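Local atomic coordinates of quinone oxidoreductase (Escherichia coli, PDB entry 1QOR), a protein that catalyses the NADPH-dependent reduction of quinones to semiquinones, working as a homodimer of the zinc-containing alcohol dehydrogenase family. Residues 28-33 and 98-103; 64-69 and 116-121. All coordinates share one frame; numbering follows the deposited sequence.

In the fold
Both contacts involve the same mixed sheet of the GroES-like part of the chain, with their centres about 14 Å apart on one side of the chain's centre. Their segments alternate along the sequence: 28-33, 64-69, 98-103, then 116-121. Interaction 1 pairs strand 30-35 with strand 98-102, while interaction 2 sets strand 65-72, which is the other neighbour of strand 30-35, against helix 115-135. They touch directly where Val33 CG1 rests on Gly67 CA and where Ile31 CD1 meets Val69 CG2. Interaction 1 thus joins two strands within the sheet, and interaction 2 packs that sheet on a helix, with Glu64 of segment 64-69 near the NADPH.

Interaction 1. Residues 28-33 and 98-103; sequences ENEIQV and VHNIIA
The carbonyl oxygen of Ile101 accepts a hydrogen bond from Ile31 N at 2.9 Å, and Glu30 CA makes an additional, bent CA-H...O contact with Ile101 O at 3.1 Å. This is the antiparallel pairing of strands 30-35 and 98-102 in the sheet of the GroES-like fold. Ile31 and Ile101 form a hydrogen-bonded pair, Ile101 N returning a bond to Ile31 O, and Val33 with His99 is the next such pair. At the other end of the pairing, Ala103 N gives a nearly straight bond to Asn29 O, 167° at the hydrogen.

Ile31, Val33, His99 and Ile101 share one face of the sheet. Ile31 holds CG1 in the crowded position between its backbone N and carbonyl carbon (chi1 59°), with CG2 turned to the Ala103 methyl, where CG2 and Ala103 CB lie 3.8 Å apart. Farther along, Ile101 CD1 meets Val33 CG2 at 3.9 Å. Val69 and Val85 pack against Val33, and Tyr87 touches both Ile101 and His99; the His99 ring hydrogen-bonds through NE2 to Ala91 O.

On the other face, Gln32 and Asn100 form a non-hydrogen-bonded pair. Their side chains cross obliquely with the two amide planes only 22° apart, and Asn100 OD1 reaches Gln32 CB at 3.2 Å, while Asn100 ND2 is taken by Ala24 O. Val98 CG1 presses on the stem of Gln32, 3.5 Å from Gln32 CG. Glu30 crosses Asn100 at about a right angle, its OE1 hydrogen-bonded to Ala27 N, and its other oxygen, Glu30 OE2, stands 3.5 Å from the methyl Ile102 CD1.

Interaction 2. Residues 64-69 and 116-121; sequences EAAGIV and EQAAAS
Glu64 lays its carboxylate beside the carbonyl oxygen of Ala119, with Glu64 OE1 and Glu64 OE2 each 3.5 Å from Ala119 O. The chain gets there stretched out: CG is anti to the backbone N (chi1 -172°) and CD anti again (chi2 -171°). No hydrogen bond joins these oxygens, and Glu64 OE2 also has Ala118 O at 3.8 Å. The donors that hold the buried acid come from other residues: OE2 accepts from Leu123 N, farther along the same helix as Ala119, and OE1 from Asn41 ND2, with Lys124 NZ a long, weak ionic partner. An alanine here would probably leave Leu123 N and Asn41 ND2 without their acceptor and open a gap beside Ala119 O.

The contact seats strand 65-72 of the GroES-like sheet against helix 115-135. Two residues after Glu64, Ala66 also points its side chain toward the helix. Here the packing is methyl on methyl, Ala66 CB to Ala118 CB at 3.9 Å, with the Ala119 methyl farther off, its CB 4.5 Å from Ala66 CB. Val86 of the neighbouring strand 84-87 touches both Ala66 and Ala118, while Leu324 touches Ala119. Glu64 lies about 8 Å from the bound NADPH by its side chain, near the cofactor-binding residues Asp44 and Leu266.

Within the helical segment, Ser121 folds its hydroxyl back on the preceding turn: Ser121 OG donates to Gln117 O at 2.7 Å, tilted 21° from that carbonyl plane, and Ala120 N reaches the same oxygen in a weak bond.

Interaction 1. Residues 28-33 and 98-103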
loop_
_atom_site.group_PDB
_atom_site.type_symbol
_atom_site.label_atom_id
_atom_site.label_comp_id
_atom_site.label_asym_id
_atom_site.label_seq_id
_atom_site.Cartn_x
_atom_site.Cartn_y
_atom_site.Cartn_z
ATOM N N GLU A 28 -22.989 20.716 -24.912
ATOM C CA GLU A 28 -23.274 21.906 -24.107
ATOM C C GLU A 28 -22.214 22.241 -23.058
ATOM O O GLU A 28 -22.044 23.414 -22.713
ATOM C CB GLU A 28 -24.634 21.765 -23.416
ATOM N N ASN A 29 -21.543 21.216 -22.535
ATOM C CA ASN A 29 -20.512 21.388 -21.508
ATOM C C ASN A 29 -19.055 21.238 -22.021
ATOM O O ASN A 29 -18.125 21.096 -21.232
ATOM C CB ASN A 29 -20.779 20.405 -20.350
ATOM C CG ASN A 29 -20.716 18.918 -20.789
ATOM O OD1 ASN A 29 -20.759 18.592 -21.986
ATOM N ND2 ASN A 29 -20.618 18.020 -19.814
ATOM N N GLU A 30 -18.870 21.310 -23.332
ATOM C CA GLU A 30 -17.567 21.164 -23.956
ATOM C C GLU A 30 -17.092 22.430 -24.675
ATOM O O GLU A 30 -17.848 23.369 -24.880
ATOM C CB GLU A 30 -17.624 20.043 -25.005
ATOM C CG GLU A 30 -18.062 18.682 -24.477
ATOM C CD GLU A 30 -17.971 17.564 -25.525
ATOM O OE1 GLU A 30 -18.157 17.830 -26.733
ATOM O OE2 GLU A 30 -17.721 16.403 -25.131
ATOM N N ILE A 31 -15.824 22.438 -25.066
ATOM C CA ILE A 31 -15.236 23.536 -25.833
ATOM C C ILE A 31 -14.524 22.782 -26.959
ATOM O O ILE A 31 -14.244 21.580 -26.822
ATOM C CB ILE A 31 -14.172 24.340 -25.026
ATOM C CG1 ILE A 31 -13.025 23.415 -24.556
ATOM C CG2 ILE A 31 -14.837 25.071 -23.890
ATOM C CD1 ILE A 31 -11.875 24.076 -23.794
ATOM N N GLN A 32 -14.307 23.445 -28.088
ATOM C CA GLN A 32 -13.605 22.839 -29.201
ATOM C C GLN A 32 -12.278 23.564 -29.284
ATOM O O GLN A 32 -12.251 24.806 -29.283
ATOM C CB GLN A 32 -14.368 23.071 -30.476
ATOM C CG GLN A 32 -13.591 22.697 -31.700
ATOM C CD GLN A 32 -14.512 22.556 -32.879
ATOM O OE1 GLN A 32 -15.374 21.656 -32.899
ATOM N NE2 GLN A 32 -14.379 23.459 -33.856
ATOM N N VAL A 33 -11.190 22.816 -29.435
ATOM C CA VAL A 33 -9.860 23.424 -29.468
ATOM C C VAL A 33 -9.071 23.082 -30.703
ATOM O O VAL A 33 -9.070 21.940 -31.150
ATOM C CB VAL A 33 -9.043 22.987 -28.212
ATOM C CG1 VAL A 33 -7.596 23.436 -28.286
ATOM C CG2 VAL A 33 -9.723 23.497 -26.947
ATOM N N VAL A 98 -8.029 19.152 -34.118
ATOM C CA VAL A 98 -9.192 19.786 -33.473
ATOM C C VAL A 98 -9.794 18.713 -32.570
ATOM O O VAL A 98 -10.039 17.577 -33.021
ATOM C CB VAL A 98 -10.317 20.162 -34.509
ATOM C CG1 VAL A 98 -11.421 20.993 -33.854
ATOM C CG2 VAL A 98 -9.717 20.879 -35.722
ATOM N N HIS A 99 -10.085 19.059 -31.320
ATOM C CA HIS A 99 -10.636 18.081 -30.399
ATOM C C HIS A 99 -11.672 18.745 -29.500
ATOM O O HIS A 99 -11.580 19.938 -29.214
ATOM C CB HIS A 99 -9.480 17.450 -29.577
ATOM C CG HIS A 99 -9.868 16.213 -28.800
ATOM N ND1 HIS A 99 -10.682 15.223 -29.317
ATOM C CD2 HIS A 99 -9.527 15.800 -27.554
ATOM C CE1 HIS A 99 -10.822 14.258 -28.423
ATOM N NE2 HIS A 99 -10.130 14.582 -27.344
ATOM N N ASN A 100 -12.724 18.026 -29.136
ATOM C CA ASN A 100 -13.710 18.624 -28.229
ATOM C C ASN A 100 -13.377 18.095 -26.832
ATOM O O ASN A 100 -13.019 16.932 -26.689
ATOM C CB ASN A 100 -15.162 18.298 -28.641
ATOM C CG ASN A 100 -15.531 18.886 -29.987
ATOM O OD1 ASN A 100 -15.250 20.039 -30.275
ATOM N ND2 ASN A 100 -16.150 18.085 -30.824
ATOM N N ILE A 101 -13.477 18.946 -25.816
ATOM C CA ILE A 101 -13.107 18.565 -24.470
ATOM C C ILE A 101 -14.092 19.128 -23.449
ATOM O O ILE A 101 -14.579 20.249 -23.607
ATOM C CB ILE A 101 -11.654 19.160 -24.099
ATOM C CG1 ILE A 101 -10.593 18.699 -25.080
ATOM C CG2 ILE A 101 -11.227 18.767 -22.678
ATOM C CD1 ILE A 101 -10.295 19.728 -26.129
ATOM N N ILE A 102 -14.365 18.354 -22.397
ATOM C CA ILE A 102 -15.227 18.815 -21.311
ATOM C C ILE A 102 -14.460 20.012 -20.746
ATOM O O ILE A 102 -13.301 19.884 -20.360
ATOM C CB ILE A 102 -15.413 17.732 -20.190
ATOM C CG1 ILE A 102 -16.522 16.745 -20.563
ATOM C CG2 ILE A 102 -15.820 18.367 -18.876
ATOM C CD1 ILE A 102 -16.327 16.059 -21.903
ATOM N N ALA A 103 -15.124 21.159 -20.712
ATOM C CA ALA A 103 -14.555 22.404 -20.249
ATOM C C ALA A 103 -13.987 22.437 -18.823
ATOM O O ALA A 103 -13.153 23.293 -18.520
ATOM C CB ALA A 103 -15.549 23.536 -20.470
#

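Interaction 2. Residues 64-69 and 116-121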
loop_
_atom_site.group_PDB
_atom_site.type_symbol
_atom_site.label_atom_id
_atom_site.label_comp_id
_atom_site.label_asym_id
_atom_site.label_seq_id
_atom_site.Cartn_x
_atom_site.Cartn_y
_atom_site.Cartn_z
ATOM N N GLU A 64 -3.770 14.751 -23.994
ATOM C CA GLU A 64 -3.090 16.024 -23.668
ATOM C C GLU A 64 -2.770 16.919 -24.855
ATOM O O GLU A 64 -2.170 16.473 -25.824
ATOM C CB GLU A 64 -1.765 15.749 -22.949
ATOM C CG GLU A 64 -1.093 17.004 -22.406
ATOM C CD GLU A 64 0.336 16.763 -21.880
ATOM O OE1 GLU A 64 0.990 15.757 -22.236
ATOM O OE2 GLU A 64 0.809 17.593 -21.080
ATOM N N ALA A 65 -3.132 18.194 -24.778
ATOM C CA ALA A 65 -2.818 19.090 -25.858
ATOM C C ALA A 65 -3.101 20.495 -25.382
ATOM O O ALA A 65 -3.754 20.697 -24.339
ATOM C CB ALA A 65 -3.628 18.749 -27.103
ATOM N N ALA A 66 -2.565 21.464 -26.129
ATOM C CA ALA A 66 -2.725 22.897 -25.814
ATOM C C ALA A 66 -3.092 23.592 -27.109
ATOM O O ALA A 66 -2.645 23.161 -28.193
ATOM C CB ALA A 66 -1.381 23.481 -25.246
ATOM N N GLY A 67 -3.910 24.635 -27.025
ATOM C CA GLY A 67 -4.272 25.347 -28.240
ATOM C C GLY A 67 -5.248 26.474 -28.011
ATOM O O GLY A 67 -5.423 26.940 -26.878
ATOM N N ILE A 68 -5.949 26.865 -29.076
ATOM C CA ILE A 68 -6.926 27.951 -28.983
ATOM C C ILE A 68 -8.351 27.468 -29.102
ATOM O O ILE A 68 -8.690 26.669 -29.976
ATOM C CB ILE A 68 -6.658 29.080 -30.028
ATOM C CG1 ILE A 68 -5.326 29.763 -29.728
ATOM C CG2 ILE A 68 -7.697 30.194 -29.900
ATOM C CD1 ILE A 68 -4.317 29.458 -30.757
ATOM N N VAL A 69 -9.186 27.938 -28.195
ATOM C CA VAL A 69 -10.575 27.547 -28.211
ATOM C C VAL A 69 -11.272 28.144 -29.435
ATOM O O VAL A 69 -11.329 29.368 -29.596
ATOM C CB VAL A 69 -11.241 28.003 -26.940
ATOM C CG1 VAL A 69 -12.725 27.754 -26.988
ATOM C CG2 VAL A 69 -10.636 27.266 -25.793
ATOM N N GLU A 116 3.858 24.918 -26.803
ATOM C CA GLU A 116 4.816 23.816 -26.790
ATOM C C GLU A 116 5.292 23.506 -25.366
ATOM O O GLU A 116 5.598 22.347 -25.053
ATOM C CB GLU A 116 6.022 24.150 -27.651
ATOM C CG GLU A 116 5.700 24.372 -29.119
ATOM C CD GLU A 116 6.917 24.180 -30.034
ATOM O OE1 GLU A 116 8.068 24.183 -29.534
ATOM O OE2 GLU A 116 6.716 24.008 -31.263
ATOM N N GLN A 117 5.365 24.534 -24.512
ATOM C CA GLN A 117 5.800 24.341 -23.128
ATOM C C GLN A 117 4.706 23.672 -22.345
ATOM O O GLN A 117 4.973 22.845 -21.471
ATOM C CB GLN A 117 6.103 25.659 -22.425
ATOM C CG GLN A 117 7.387 26.307 -22.833
ATOM C CD GLN A 117 7.543 27.668 -22.173
ATOM O OE1 GLN A 117 6.634 28.516 -22.221
ATOM N NE2 GLN A 117 8.673 27.868 -21.504
ATOM N N ALA A 118 3.479 24.080 -22.641
ATOM C CA ALA A 118 2.301 23.560 -21.974
ATOM C C ALA A 118 2.078 22.074 -22.292
ATOM O O ALA A 118 1.924 21.261 -21.375
ATOM C CB ALA A 118 1.094 24.396 -22.349
ATOM N N ALA A 119 2.145 21.706 -23.567
ATOM C CA ALA A 119 1.949 20.317 -23.977
ATOM C C ALA A 119 3.146 19.424 -23.598
ATOM O O ALA A 119 3.079 18.177 -23.706
ATOM C CB ALA A 119 1.695 20.239 -25.495
ATOM N N ALA A 120 4.273 20.038 -23.235
ATOM C CA ALA A 120 5.435 19.250 -22.856
ATOM C C ALA A 120 5.371 18.910 -21.342
ATOM O O ALA A 120 6.022 17.963 -20.849
ATOM C CB ALA A 120 6.732 20.064 -23.144
ATOM N N SER A 121 4.522 19.619 -20.613
ATOM C CA SER A 121 4.570 19.473 -19.181
ATOM C C SER A 121 3.296 19.450 -18.393
ATOM O O SER A 121 3.367 19.331 -17.162
ATOM C CB SER A 121 5.351 20.684 -18.672
ATOM O OG SER A 121 4.593 21.862 -18.977
#